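Side-chain contact in Xaa-Pro Dipeptidase (Alteromonas macleodii, PDB 2QS8), which probably acts as a metal-dependent carboxypeptidase or dipeptidase of the amidohydrolase superfamily, releasing the C-terminal residue of short peptides: residues A205-G208 against Q209-Q212. Residues are numbered along the deposited sequence; the frame is centred on the assembly and turned at random.
Sequences AKSG and QNPQ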
loop_
_atom_site.group_PDB
_atom_site.type_symbol
_atom_site.label_atom_id
_atom_site.label_comp_id
_atom_site.label_asym_id
_atom_site.label_seq_id
_atom_site.Cartn_x
_atom_site.Cartn_y
_atom_site.Cartn_z
ATOM N N ALA A 205 20.285 8.336 15.260
ATOM C CA ALA A 205 19.736 8.953 14.055
ATOM C C ALA A 205 20.147 10.428 14.010
ATOM O O ALA A 205 20.409 11.034 15.039
ATOM C CB ALA A 205 18.208 8.821 14.055
ATOM N N LYS A 206 20.190 11.001 12.816
ATOM C CA LYS A 206 20.601 12.389 12.661
ATOM C C LYS A 206 19.802 13.440 13.442
ATOM O O LYS A 206 20.374 14.194 14.222
ATOM C CB LYS A 206 20.609 12.765 11.176
ATOM C CG LYS A 206 21.348 14.057 10.864
ATOM C CD LYS A 206 22.819 13.940 11.242
ATOM C CE LYS A 206 23.557 15.261 11.027
ATOM N NZ LYS A 206 24.980 15.185 11.480
ATOM N N SER A 207 18.488 13.485 13.236
ATOM C CA SER A 207 17.658 14.494 13.892
ATOM C C SER A 207 17.210 14.192 15.313
ATOM O O SER A 207 16.989 13.039 15.690
ATOM C CB SER A 207 16.419 14.797 13.043
ATOM O OG SER A 207 15.631 15.819 13.634
ATOM N N GLY A 208 17.078 15.263 16.088
ATOM C CA GLY A 208 16.624 15.149 17.456
ATOM C C GLY A 208 15.298 15.868 17.653
ATOM O O GLY A 208 14.786 15.909 18.771
ATOM N N GLN A 209 14.727 16.424 16.583
ATOM C CA GLN A 209 13.461 17.145 16.716
ATOM C C GLN A 209 12.613 17.425 15.462
ATOM O O GLN A 209 11.583 18.097 15.560
ATOM C CB GLN A 209 13.724 18.470 17.435
ATOM C CG GLN A 209 14.751 19.360 16.759
ATOM C CD GLN A 209 14.139 20.652 16.246
ATOM O OE1 GLN A 209 13.291 20.641 15.343
ATOM N NE2 GLN A 209 14.561 21.778 16.826
ATOM N N ASN A 210 13.023 16.914 14.300
ATOM C CA ASN A 210 12.275 17.148 13.062
ATOM C C ASN A 210 10.914 16.427 13.048
ATOM O O ASN A 210 10.753 15.377 13.662
ATOM C CB ASN A 210 13.120 16.698 11.856
ATOM C CG ASN A 210 12.873 15.248 11.476
ATOM O OD1 ASN A 210 12.175 14.961 10.496
ATOM N ND2 ASN A 210 13.427 14.326 12.255
ATOM N N PRO A 211 9.913 16.995 12.356
ATOM C CA PRO A 211 8.577 16.373 12.284
ATOM C C PRO A 211 8.653 15.038 11.517
ATOM O O PRO A 211 9.045 15.015 10.341
ATOM C CB PRO A 211 7.753 17.426 11.548
ATOM C CG PRO A 211 8.764 18.034 10.618
ATOM C CD PRO A 211 9.975 18.200 11.510
ATOM N N GLN A 212 8.292 13.939 12.178
ATOM C CA GLN A 212 8.370 12.616 11.545
ATOM C C GLN A 212 7.033 11.926 11.239
ATOM O O GLN A 212 6.995 10.774 10.816
ATOM C CB GLN A 212 9.278 11.700 12.372
ATOM C CG GLN A 212 10.648 12.321 12.622
ATOM C CD GLN A 212 11.628 11.368 13.265
ATOM O OE1 GLN A 212 11.234 10.462 14.004
ATOM N NE2 GLN A 212 12.919 11.579 13.004
#
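Two hydrogen bonds converge on the hydroxyl oxygen of Ser207, and both come from backbone N-H groups further along the chain. Gln209 N donates to Ser207 OG at 3.1 Å, and the bond is nearly straight, at 164° at the hydrogen. Asn210 N donates to the same Ser207 OG at 2.9 Å, with an angle of 156°. The two N-H groups belong to consecutive peptides, and the one oxygen bridges them. The oxygen stands anti to its own backbone N (chi1 -177°), beside the carbonyl carbon, and this brings it in front of both amides as the chain bends round. An alanine here is likely to leave both N-H groups without this acceptor and the bend less firmly held.

The bond from the amide two residues on makes this an ST turn, and the second bond extends the grip by one residue. The turn belongs to the loop between strand 192-196 and helix 215-227, one of the beta-alpha loops of the TIM barrel. Gly208 lies about 7 Å from the bound methionine. Asn210 is backbone hydrogen-bonded to Gly199 of the same loop. Tyr186 of a second subunit is hydrogen-bonded through its hydroxyl to Ser207 N.

The CB of Asn210 packs beside the serine oxygen, 3.2 Å from Ser207 OG. The CB of Gln209 leads away from the preceding residues, while its backbone N carries the bond to Ser207. Beyond CG the chain of Gln209 bends, and the side chain touches His237, a residue of the methionine pocket, and Phe258.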